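Local coordinates for phosphocarrier protein HPr (Mycoplasma capricolum, PDB 1PCH) that carries phosphoryl groups on an active-site histidine as the general, non-sugar-specific component of the phosphoenolpyruvate-dependent sugar phosphotransferase system, at residues A1-A5 with I73-K77; L21-S26 with L43-M47; F28-I34 with I62-D68. Residue numbers count along the deposited sequence, not the author numbering.

Contact 1. Residues A1-A5 with I73-K77; sequences AKFSA and IQAIK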
ATOM      1  N   ALA A   1       3.934 -10.463  -7.661  1.00 21.82           N
ATOM      2  CA  ALA A   1       3.876 -10.732  -6.237  1.00 22.24           C
ATOM      3  C   ALA A   1       2.716  -9.925  -5.630  1.00 19.47           C
ATOM      4  O   ALA A   1       2.479  -8.803  -6.024  1.00 24.62           O
ATOM      5  CB  ALA A   1       5.191 -10.323  -5.569  1.00 33.64           C
ATOM      6  N   LYS A   2       2.017 -10.541  -4.667  1.00 19.68           N
ATOM      7  CA  LYS A   2       0.890  -9.813  -4.100  1.00 20.95           C
ATOM      8  C   LYS A   2       0.468 -10.252  -2.735  1.00 23.53           C
ATOM      9  O   LYS A   2       0.717 -11.349  -2.224  1.00 24.98           O
ATOM     10  CB  LYS A   2      -0.279  -9.920  -5.081  1.00 25.93           C
ATOM     11  CG  LYS A   2      -1.147 -11.121  -4.928  1.00 32.47           C
ATOM     12  CD  LYS A   2      -1.966 -11.382  -6.207  1.00 36.66           C
ATOM     13  CE  LYS A   2      -3.056 -10.364  -6.417  1.00 39.72           C
ATOM     14  NZ  LYS A   2      -3.786 -10.553  -7.709  1.00 50.37           N
ATOM     15  N   PHE A   3      -0.313  -9.350  -2.100  1.00 20.05           N
ATOM     16  CA  PHE A   3      -0.861  -9.638  -0.802  1.00 20.87           C
ATOM     17  C   PHE A   3      -2.091  -8.765  -0.584  1.00 21.55           C
ATOM     18  O   PHE A   3      -2.248  -7.725  -1.195  1.00 19.03           O
ATOM     19  CB  PHE A   3       0.117  -9.531   0.337  1.00 24.83           C
ATOM     20  CG  PHE A   3       0.425  -8.138   0.831  1.00 26.17           C
ATOM     21  CD1 PHE A   3      -0.349  -7.555   1.800  1.00 29.25           C
ATOM     22  CD2 PHE A   3       1.505  -7.442   0.294  1.00 28.14           C
ATOM     23  CE1 PHE A   3      -0.073  -6.273   2.264  1.00 30.39           C
ATOM     24  CE2 PHE A   3       1.790  -6.166   0.758  1.00 30.42           C
ATOM     25  CZ  PHE A   3       1.002  -5.593   1.726  1.00 29.25           C
ATOM     26  N   SER A   4      -2.985  -9.292   0.251  1.00 21.48           N
ATOM     27  CA  SER A   4      -4.199  -8.532   0.521  1.00 18.20           C
ATOM     28  C   SER A   4      -4.278  -8.366   2.001  1.00 16.77           C
ATOM     29  O   SER A   4      -3.709  -9.152   2.785  1.00 19.64           O
ATOM     30  CB  SER A   4      -5.419  -9.253  -0.034  1.00 21.21           C
ATOM     31  OG  SER A   4      -5.339  -9.472  -1.402  1.00 32.52           O
ATOM     32  N   ALA A   5      -4.921  -7.295   2.457  1.00 17.13           N
ATOM     33  CA  ALA A   5      -5.014  -7.126   3.916  1.00 17.25           C
ATOM     34  C   ALA A   5      -6.217  -6.226   4.183  1.00 15.64           C
ATOM     35  O   ALA A   5      -6.655  -5.488   3.292  1.00 18.61           O
ATOM     36  CB  ALA A   5      -3.774  -6.586   4.529  1.00 22.63           C
ATOM     37  N   ILE A  73       7.204  -6.549  -1.955  1.00 18.44           N
ATOM     38  CA  ILE A  73       5.964  -6.932  -1.250  1.00 19.46           C
ATOM     39  C   ILE A  73       6.178  -7.048   0.237  1.00 17.95           C
ATOM     40  O   ILE A  73       5.403  -6.551   1.073  1.00 18.90           O
ATOM     41  CB  ILE A  73       5.460  -8.253  -1.863  1.00 23.60           C
ATOM     42  CG1 ILE A  73       4.565  -7.993  -3.096  1.00 29.10           C
ATOM     43  CG2 ILE A  73       4.749  -9.139  -0.892  1.00 40.15           C
ATOM     44  CD1 ILE A  73       3.343  -7.206  -2.745  1.00 27.02           C
ATOM     45  N   GLN A  74       7.314  -7.642   0.646  1.00 17.97           N
ATOM     46  CA  GLN A  74       7.607  -7.773   2.070  1.00 15.82           C
ATOM     47  C   GLN A  74       7.846  -6.425   2.722  1.00 17.86           C
ATOM     48  O   GLN A  74       7.388  -6.182   3.849  1.00 18.42           O
ATOM     49  CB  GLN A  74       8.761  -8.733   2.314  1.00 17.80           C
ATOM     50  CG  GLN A  74       8.564 -10.123   1.793  1.00 18.85           C
ATOM     51  CD  GLN A  74       7.337 -10.844   2.311  1.00 25.43           C
ATOM     52  OE1 GLN A  74       6.811 -10.516   3.366  1.00 27.86           O
ATOM     53  NE2 GLN A  74       6.948 -11.896   1.592  1.00 37.30           N
ATOM     54  N   ALA A  75       8.581  -5.572   1.985  1.00 16.85           N
ATOM     55  CA  ALA A  75       8.908  -4.249   2.469  1.00 15.09           C
ATOM     56  C   ALA A  75       7.611  -3.464   2.716  1.00 15.54           C
ATOM     57  O   ALA A  75       7.439  -2.911   3.787  1.00 17.63           O
ATOM     58  CB  ALA A  75       9.842  -3.522   1.558  1.00 13.80           C
ATOM     59  N   ILE A  76       6.718  -3.522   1.731  1.00 15.11           N
ATOM     60  CA  ILE A  76       5.433  -2.838   1.839  1.00 16.34           C
ATOM     61  C   ILE A  76       4.552  -3.429   2.949  1.00 14.33           C
ATOM     62  O   ILE A  76       3.965  -2.718   3.740  1.00 16.96           O
ATOM     63  CB  ILE A  76       4.708  -2.813   0.504  1.00 17.11           C
ATOM     64  CG1 ILE A  76       5.416  -2.027  -0.588  1.00 17.49           C
ATOM     65  CG2 ILE A  76       3.254  -2.321   0.691  1.00 18.78           C
ATOM     66  CD1 ILE A  76       5.831  -0.640  -0.204  1.00 22.93           C
ATOM     67  N   LYS A  77       4.498  -4.749   3.038  1.00 15.75           N
ATOM     68  CA  LYS A  77       3.708  -5.377   4.099  1.00 12.97           C
ATOM     69  C   LYS A  77       4.239  -4.949   5.445  1.00 15.10           C
ATOM     70  O   LYS A  77       3.535  -4.478   6.346  1.00 16.42           O
ATOM     71  CB  LYS A  77       3.725  -6.895   3.882  1.00 14.24           C
ATOM     72  CG  LYS A  77       2.976  -7.710   4.897  1.00 21.22           C
ATOM     73  CD  LYS A  77       3.246  -9.216   4.682  1.00 31.11           C
ATOM     74  CE  LYS A  77       3.153  -9.926   6.043  1.00 39.35           C
ATOM     75  NZ  LYS A  77       3.306 -11.414   5.848  1.00 50.14           N
TER

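Contact 2. Residues L21-S26 with L43-M47; sequences LAKEAS and LKSIM. With SO4 (sulfate ion), chain B.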
ATOM      1  N   LEU A  21       4.404   4.908   2.891  1.00 18.46           N
ATOM      2  CA  LEU A  21       4.315   3.872   1.869  1.00 15.49           C
ATOM      3  C   LEU A  21       4.835   4.351   0.524  1.00 14.65           C
ATOM      4  O   LEU A  21       5.557   3.597  -0.106  1.00 16.00           O
ATOM      5  CB  LEU A  21       2.880   3.404   1.706  1.00 17.05           C
ATOM      6  CG  LEU A  21       2.416   2.531   2.923  1.00 18.60           C
ATOM      7  CD1 LEU A  21       0.855   2.532   2.795  1.00 18.98           C
ATOM      8  CD2 LEU A  21       2.941   1.113   2.715  1.00 23.49           C
ATOM      9  N   ALA A  22       4.464   5.546   0.108  1.00 11.32           N
ATOM     10  CA  ALA A  22       4.924   6.069  -1.194  1.00 13.78           C
ATOM     11  C   ALA A  22       6.436   6.128  -1.223  1.00 16.80           C
ATOM     12  O   ALA A  22       7.063   5.777  -2.219  1.00 14.17           O
ATOM     13  CB  ALA A  22       4.314   7.430  -1.414  1.00 21.37           C
ATOM     14  N   LYS A  23       7.020   6.544  -0.092  1.00 14.69           N
ATOM     15  CA  LYS A  23       8.477   6.641   0.006  1.00 17.94           C
ATOM     16  C   LYS A  23       9.106   5.268  -0.164  1.00 16.93           C
ATOM     17  O   LYS A  23      10.110   5.031  -0.818  1.00 17.92           O
ATOM     18  CB  LYS A  23       8.833   7.176   1.419  1.00 20.64           C
ATOM     19  CG  LYS A  23      10.325   6.938   1.740  1.00 25.07           C
ATOM     20  CD  LYS A  23      10.689   7.519   3.080  1.00 29.12           C
ATOM     21  CE  LYS A  23      12.169   7.437   3.395  1.00 34.96           C
ATOM     22  NZ  LYS A  23      12.426   7.565   4.867  1.00 43.16           N
ATOM     23  N   GLU A  24       8.536   4.324   0.590  1.00 15.54           N
ATOM     24  CA  GLU A  24       9.063   2.966   0.567  1.00 17.26           C
ATOM     25  C   GLU A  24       8.906   2.315  -0.771  1.00 18.27           C
ATOM     26  O   GLU A  24       9.837   1.733  -1.333  1.00 18.34           O
ATOM     27  CB  GLU A  24       8.447   2.108   1.670  1.00 21.46           C
ATOM     28  CG  GLU A  24       9.144   0.731   1.686  1.00 29.66           C
ATOM     29  CD  GLU A  24      10.416   0.823   2.532  1.00 36.47           C
ATOM     30  OE1 GLU A  24      10.626   1.894   3.159  1.00 35.01           O
ATOM     31  OE2 GLU A  24      11.104  -0.196   2.608  1.00 40.77           O
ATOM     32  N   ALA A  25       7.691   2.445  -1.353  1.00 16.33           N
ATOM     33  CA  ALA A  25       7.499   1.862  -2.678  1.00 15.42           C
ATOM     34  C   ALA A  25       8.434   2.428  -3.719  1.00 15.67           C
ATOM     35  O   ALA A  25       8.859   1.724  -4.620  1.00 16.91           O
ATOM     36  CB  ALA A  25       6.035   2.111  -3.094  1.00 21.48           C
ATOM     37  N   SER A  26       8.762   3.731  -3.603  1.00 15.96           N
ATOM     38  CA  SER A  26       9.557   4.423  -4.607  1.00 19.35           C
ATOM     39  C   SER A  26      10.975   3.946  -4.756  1.00 21.59           C
ATOM     40  O   SER A  26      11.692   4.289  -5.691  1.00 24.24           O
ATOM     41  CB  SER A  26       9.598   5.941  -4.274  1.00 20.85           C
ATOM     42  OG  SER A  26       8.286   6.446  -4.524  1.00 29.83           O
ATOM     43  N   LEU A  43       1.283   2.947  -5.954  1.00 13.76           N
ATOM     44  CA  LEU A  43       1.610   3.096  -4.555  1.00 12.79           C
ATOM     45  C   LEU A  43       2.758   4.065  -4.326  1.00 12.25           C
ATOM     46  O   LEU A  43       2.980   4.551  -3.217  1.00 13.23           O
ATOM     47  CB  LEU A  43       1.801   1.756  -3.897  1.00 17.88           C
ATOM     48  CG  LEU A  43       1.871   1.682  -2.395  1.00 19.77           C
ATOM     49  CD1 LEU A  43       0.701   2.154  -1.632  1.00 18.62           C
ATOM     50  CD2 LEU A  43       2.483   0.389  -1.916  1.00 21.46           C
ATOM     51  N   LYS A  44       3.463   4.336  -5.430  1.00 16.38           N
ATOM     52  CA  LYS A  44       4.583   5.258  -5.369  1.00 15.55           C
ATOM     53  C   LYS A  44       4.133   6.701  -5.353  1.00 19.03           C
ATOM     54  O   LYS A  44       4.906   7.605  -5.063  1.00 18.84           O
ATOM     55  CB  LYS A  44       5.545   5.015  -6.558  1.00 17.03           C
ATOM     56  CG  LYS A  44       6.171   3.645  -6.551  1.00 17.80           C
ATOM     57  CD  LYS A  44       6.974   3.379  -7.806  1.00 19.31           C
ATOM     58  CE  LYS A  44       7.765   2.074  -7.650  1.00 19.70           C
ATOM     59  NZ  LYS A  44       8.580   1.827  -8.890  1.00 25.48           N
ATOM     60  N   SER A  45       2.870   6.920  -5.696  1.00 18.85           N
ATOM     61  CA  SER A  45       2.308   8.264  -5.721  1.00 18.60           C
ATOM     62  C   SER A  45       1.420   8.527  -4.503  1.00 18.02           C
ATOM     63  O   SER A  45       0.348   7.926  -4.366  1.00 17.90           O
ATOM     64  CB  SER A  45       1.470   8.457  -6.985  1.00 16.19           C
ATOM     65  OG  SER A  45       0.628   9.590  -6.893  1.00 21.97           O
ATOM     66  N   ILE A  46       1.823   9.483  -3.672  1.00 18.93           N
ATOM     67  CA  ILE A  46       1.016   9.806  -2.506  1.00 18.18           C
ATOM     68  C   ILE A  46      -0.340  10.361  -2.918  1.00 17.72           C
ATOM     69  O   ILE A  46      -1.348  10.116  -2.299  1.00 20.07           O
ATOM     70  CB  ILE A  46       1.691  10.797  -1.550  1.00 21.17           C
ATOM     71  CG1 ILE A  46       0.724  11.170  -0.384  1.00 25.37           C
ATOM     72  CG2 ILE A  46       2.079  12.081  -2.262  1.00 40.51           C
ATOM     73  CD1 ILE A  46       1.506  11.545   0.854  1.00 32.47           C
ATOM     74  N   MET A  47      -0.330  11.182  -3.995  1.00 19.26           N
ATOM     75  CA  MET A  47      -1.592  11.704  -4.473  1.00 16.46           C
ATOM     76  C   MET A  47      -2.529  10.637  -4.931  1.00 17.03           C
ATOM     77  O   MET A  47      -3.744  10.619  -4.539  1.00 16.52           O
ATOM     78  CB  MET A  47      -1.343  12.737  -5.592  1.00 21.96           C
ATOM     79  CG  MET A  47      -2.622  13.066  -6.332  1.00 24.29           C
ATOM     80  SD  MET A  47      -2.464  14.292  -7.641  1.00 69.12           S
ATOM     81  CE  MET A  47      -4.179  14.809  -7.806  1.00 53.94           C
TER
HETATM   82  S   SO4 B  90       3.529  12.105  -5.820  1.00 49.13           S
HETATM   83  O1  SO4 B  90       4.305  13.406  -5.785  1.00 50.54           O
HETATM   84  O2  SO4 B  90       4.006  11.251  -4.671  1.00 47.75           O
HETATM   85  O3  SO4 B  90       2.086  12.376  -5.752  1.00 47.67           O
HETATM   86  O4  SO4 B  90       3.887  11.395  -7.100  1.00 49.94           O

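Contact 3. Residues F28-I34 with I62-D68; sequences FSSNITI and IQADGND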
ATOM      1  N   PHE A  28      11.829   0.786  -5.160  1.00 18.43           N
ATOM      2  CA  PHE A  28      11.747  -0.389  -5.955  1.00 11.87           C
ATOM      3  C   PHE A  28      11.550  -0.111  -7.435  1.00 11.89           C
ATOM      4  O   PHE A  28      10.832   0.763  -7.873  1.00 22.04           O
ATOM      5  CB  PHE A  28      10.603  -1.299  -5.446  1.00 12.32           C
ATOM      6  CG  PHE A  28      10.861  -1.687  -3.981  1.00 14.83           C
ATOM      7  CD1 PHE A  28      11.760  -2.700  -3.712  1.00 18.53           C
ATOM      8  CD2 PHE A  28      10.239  -1.050  -2.935  1.00 16.33           C
ATOM      9  CE1 PHE A  28      12.053  -3.089  -2.434  1.00 21.04           C
ATOM     10  CE2 PHE A  28      10.537  -1.434  -1.629  1.00 20.04           C
ATOM     11  CZ  PHE A  28      11.429  -2.434  -1.380  1.00 21.74           C
ATOM     12  N   SER A  29      12.239  -0.938  -8.230  1.00 13.80           N
ATOM     13  CA  SER A  29      12.067  -0.845  -9.642  1.00 17.18           C
ATOM     14  C   SER A  29      10.701  -1.393 -10.067  1.00 16.16           C
ATOM     15  O   SER A  29      10.144  -0.959 -11.056  1.00 14.96           O
ATOM     16  CB  SER A  29      13.169  -1.605 -10.404  1.00 23.03           C
ATOM     17  OG  SER A  29      13.138  -2.958 -10.112  1.00 32.62           O
ATOM     18  N   SER A  30      10.176  -2.374  -9.295  1.00 17.47           N
ATOM     19  CA  SER A  30       8.917  -2.977  -9.642  1.00 15.29           C
ATOM     20  C   SER A  30       7.798  -1.908  -9.730  1.00 18.63           C
ATOM     21  O   SER A  30       7.824  -0.939  -9.023  1.00 17.74           O
ATOM     22  CB  SER A  30       8.430  -3.899  -8.479  1.00 18.17           C
ATOM     23  OG  SER A  30       9.237  -5.075  -8.448  1.00 23.35           O
ATOM     24  N   ASN A  31       6.806  -2.297 -10.475  1.00 24.14           N
ATOM     25  CA  ASN A  31       5.537  -1.552 -10.545  1.00 19.09           C
ATOM     26  C   ASN A  31       4.724  -2.034  -9.338  1.00 18.39           C
ATOM     27  O   ASN A  31       4.483  -3.200  -9.152  1.00 24.64           O
ATOM     28  CB  ASN A  31       4.825  -1.876 -11.838  1.00 23.49           C
ATOM     29  CG  ASN A  31       5.696  -1.432 -13.017  1.00 30.62           C
ATOM     30  OD1 ASN A  31       5.965  -0.238 -13.110  1.00 33.10           O
ATOM     31  ND2 ASN A  31       6.119  -2.379 -13.834  1.00 47.17           N
ATOM     32  N   ILE A  32       4.335  -1.085  -8.491  1.00 18.60           N
ATOM     33  CA  ILE A  32       3.614  -1.420  -7.292  1.00 12.92           C
ATOM     34  C   ILE A  32       2.271  -0.702  -7.253  1.00 15.10           C
ATOM     35  O   ILE A  32       2.107   0.487  -7.151  1.00 17.48           O
ATOM     36  CB  ILE A  32       4.418  -1.158  -6.029  1.00 14.45           C
ATOM     37  CG1 ILE A  32       5.798  -1.823  -6.050  1.00 18.66           C
ATOM     38  CG2 ILE A  32       3.628  -1.610  -4.812  1.00 23.77           C
ATOM     39  CD1 ILE A  32       6.736  -1.243  -4.992  1.00 24.90           C
ATOM     40  N   THR A  33       1.247  -1.572  -7.451  1.00 15.42           N
ATOM     41  CA  THR A  33      -0.110  -1.073  -7.510  1.00 18.56           C
ATOM     42  C   THR A  33      -0.889  -1.463  -6.265  1.00 14.81           C
ATOM     43  O   THR A  33      -0.685  -2.496  -5.632  1.00 17.87           O
ATOM     44  CB  THR A  33      -0.784  -1.624  -8.784  1.00 25.90           C
ATOM     45  OG1 THR A  33       0.050  -1.232  -9.880  1.00 31.32           O
ATOM     46  CG2 THR A  33      -2.156  -1.008  -8.987  1.00 27.90           C
ATOM     47  N   ILE A  34      -1.774  -0.582  -5.901  1.00 14.33           N
ATOM     48  CA  ILE A  34      -2.675  -0.792  -4.753  1.00 13.30           C
ATOM     49  C   ILE A  34      -4.093  -0.792  -5.353  1.00 17.21           C
ATOM     50  O   ILE A  34      -4.393   0.009  -6.232  1.00 18.33           O
ATOM     51  CB  ILE A  34      -2.525   0.214  -3.678  1.00 19.10           C
ATOM     52  CG1 ILE A  34      -3.509   0.022  -2.488  1.00 21.83           C
ATOM     53  CG2 ILE A  34      -2.622   1.639  -4.199  1.00 18.56           C
ATOM     54  CD1 ILE A  34      -3.084   0.869  -1.288  1.00 29.43           C
ATOM     55  N   ILE A  62      -2.120  -5.426  -2.740  1.00 18.51           N
ATOM     56  CA  ILE A  62      -0.914  -4.818  -3.257  1.00 18.39           C
ATOM     57  C   ILE A  62      -0.260  -5.832  -4.227  1.00 19.12           C
ATOM     58  O   ILE A  62      -0.103  -7.014  -3.886  1.00 19.37           O
ATOM     59  CB  ILE A  62       0.092  -4.436  -2.180  1.00 16.19           C
ATOM     60  CG1 ILE A  62      -0.443  -3.519  -1.117  1.00 20.75           C
ATOM     61  CG2 ILE A  62       1.360  -3.873  -2.815  1.00 20.71           C
ATOM     62  CD1 ILE A  62      -0.759  -2.135  -1.589  1.00 25.95           C
ATOM     63  N   GLN A  63      -0.007  -5.366  -5.418  1.00 17.29           N
ATOM     64  CA  GLN A  63       0.559  -6.166  -6.480  1.00 22.25           C
ATOM     65  C   GLN A  63       1.912  -5.529  -6.897  1.00 21.70           C
ATOM     66  O   GLN A  63       1.904  -4.348  -7.179  1.00 19.44           O
ATOM     67  CB  GLN A  63      -0.330  -6.203  -7.724  1.00 26.53           C
ATOM     68  CG  GLN A  63       0.163  -7.135  -8.824  1.00 34.95           C
ATOM     69  CD  GLN A  63      -0.877  -8.231  -9.121  1.00 42.74           C
ATOM     70  OE1 GLN A  63      -0.709  -9.361  -8.680  1.00 54.62           O
ATOM     71  NE2 GLN A  63      -1.938  -7.874  -9.825  1.00 45.23           N
ATOM     72  N   ALA A  64       2.940  -6.332  -6.862  1.00 21.28           N
ATOM     73  CA  ALA A  64       4.272  -5.810  -7.275  1.00 20.72           C
ATOM     74  C   ALA A  64       4.689  -6.639  -8.503  1.00 22.06           C
ATOM     75  O   ALA A  64       4.563  -7.865  -8.484  1.00 21.98           O
ATOM     76  CB  ALA A  64       5.245  -5.953  -6.154  1.00 16.22           C
ATOM     77  N   ASP A  65       5.127  -5.974  -9.537  1.00 19.33           N
ATOM     78  CA  ASP A  65       5.568  -6.680 -10.744  1.00 26.45           C
ATOM     79  C   ASP A  65       6.912  -6.102 -11.148  1.00 27.55           C
ATOM     80  O   ASP A  65       7.142  -4.906 -11.315  1.00 22.69           O
ATOM     81  CB  ASP A  65       4.543  -6.672 -11.842  1.00 30.90           C
ATOM     82  CG  ASP A  65       3.161  -7.117 -11.347  1.00 41.07           C
ATOM     83  OD1 ASP A  65       3.033  -8.289 -10.923  1.00 57.01           O
ATOM     84  OD2 ASP A  65       2.224  -6.282 -11.347  1.00 45.64           O
ATOM     85  N   GLY A  66       7.883  -7.015 -11.194  1.00 23.70           N
ATOM     86  CA  GLY A  66       9.209  -6.532 -11.507  1.00 22.86           C
ATOM     87  C   GLY A  66      10.261  -7.344 -10.836  1.00 22.50           C
ATOM     88  O   GLY A  66      10.008  -8.290 -10.103  1.00 21.98           O
ATOM     89  N   ASN A  67      11.505  -6.964 -11.120  1.00 22.68           N
ATOM     90  CA  ASN A  67      12.634  -7.766 -10.678  1.00 24.87           C
ATOM     91  C   ASN A  67      12.821  -7.851  -9.217  1.00 25.48           C
ATOM     92  O   ASN A  67      13.380  -8.827  -8.697  1.00 26.84           O
ATOM     93  CB  ASN A  67      13.848  -7.451 -11.515  1.00 37.15           C
ATOM     94  CG  ASN A  67      14.961  -6.754 -10.783  1.00 46.37           C
ATOM     95  OD1 ASN A  67      14.847  -5.570 -10.469  1.00 58.41           O
ATOM     96  ND2 ASN A  67      16.041  -7.507 -10.521  1.00 49.83           N
ATOM     97  N   ASP A  68      12.330  -6.822  -8.484  1.00 19.04           N
ATOM     98  CA  ASP A  68      12.501  -6.850  -7.017  1.00 17.50           C
ATOM     99  C   ASP A  68      11.199  -6.992  -6.304  1.00 16.99           C
ATOM    100  O   ASP A  68      11.012  -6.699  -5.101  1.00 16.41           O
ATOM    101  CB  ASP A  68      13.265  -5.611  -6.597  1.00 17.97           C
ATOM    102  CG  ASP A  68      12.725  -4.293  -6.965  1.00 17.99           C
ATOM    103  OD1 ASP A  68      11.577  -4.185  -7.473  1.00 20.47           O
ATOM    104  OD2 ASP A  68      13.419  -3.253  -6.680  1.00 19.35           O
TER
HETATM  105  O   HOH W   1      11.580  -4.016 -12.408  0.90 31.67           O

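Contact 1. Residues A1-A5 with I73-K77
Strand 2-6, at one edge of the HPr sheet, runs beneath the C-terminal helix here, and one ring does most of the fitting. The segments of strand 2-5 and helix 73-77 point nearly the same way, 18° apart, with their axes 9.2 Å from each other at closest approach. Phe3 is the main bump. Its CA-to-CB bond points toward the helix, and the ring slides into a hollow bounded by Ile73 and, one turn further along the helix, the adjacent Ile76 and Lys77. Ile73 and Ile76 meet the edge of the ring: Phe3 CD2 lies 3.6 Å from Ile73 CD1, and Phe3 CZ lies 4.1 Å from Ile76 CG2. Lys77 closes over one face in a CH-pi contact, with its CB 4.0 Å from the centroid of the Phe3 ring, while its extended chain carries the amino group away.

Ile73 is the answering bump. Its CD1 reaches down to the strand backbone, 3.8 Å from Lys2 CA, and Ala1 CB packs against its flank, 3.5 Å from Ile73 CG1. Lys2, alternating with its neighbours, turns its side chain to the other side of the sheet, where it lies on Thr61 and Gln63. The strand spends backbone bonds on strand 59-65, so these two segments meet through apolar packing and the CH-pi contact, without a hydrogen bond.

Contact 2. Residues L21-S26 with L43-M47
In the open-faced beta sandwich of HPr, helix 15-25 meets the turn that leads from strand 39-42 into the short helix 46-52. Lys44 and Leu43 bury the most area, and Ala22 lets the two backbones come close: its CA is 4.3 Å from Lys44 CA, and it makes a CA-H...O contact with Leu43 O at 3.2 Å. Leu43 reaches under the helix, its CD2 4.1 Å from Ala25 CB and its CD1 4.2 Å from Leu21 CB. Lys44 lays its aliphatic chain along Ala25 and Ser26, CG 3.8 Å from Ala25 CB and CE 3.2 Å from Ala25 O, and its NZ goes on to bond Phe28 O and Ser30 O.

Ser45, the predicted regulatory phosphorylation site, is unmodified here and N-caps helix 46-52 through its OG bond to Asn48 N. A sulfate, probably from the crystallisation liquor, sits at this helix start, accepting hydrogen bonds from Met47 N to its O3 at 3.2 Å and from Ile46 N to its O2 at 3.0 Å.

Contact 3. Residues F28-I34 with I62-D68
Asp68 ties the ends of two central antiparallel strands of the HPr sheet together. Its OD1 accepts from Ser30 OG at 2.7 Å and from Ser30 N at 2.9 Å, while its OD2 takes Ser29 N at 3.0 Å. The carboxylate thus gathers the turn entering strand 31-36 just where helix 69-82 begins. A water joins Ser29 OG to Asn67 N beside it.

From there the strands pair in regular register. Asn31 and Asp65 form one hydrogen-bonded pair, Thr33 and Gln63 the next, with four backbone bonds of 2.8 to 3.0 Å, from Asn31 N to Asp65 O at one end to Gln63 N to Thr33 O at the other. At Gly66 the two backbones crowd together, and a CB would clash with Ser30 CA. The side chains of Ile32, Ile34, Ile62 and Ala64 share the buried face beneath the helices; Ile32 CG2 touches Ile62 CG2 at 3.8 Å, and Ile62 CD1 reaches Ile34 CB at 3.6 Å.

How the contacts relate
All three contacts combine buried and exposed residues, but their chemistry differs. Contact 3 joins two inner strands through backbone hydrogen bonds and a carboxylate, whereas contacts 1 and 2 have no hydrogen bond between their segments: contact 1 relies on apolar and CH-pi packing, contact 2 on apolar packing plus a close backbone CA-H...O contact. Contacts 1 and 3 share the sheet: strand 2-6 pairs with strand 59-65, and helix 69-82 follows that strand directly. Contact 2 meets contact 3 through Lys44 and the Leu43-Ile32 backbone bond. In the core, Ile76 of contact 1 touches Leu21, Ala25 and Leu43 of contact 2. Along the chain, contact 1 encloses the other two, whose segments alternate.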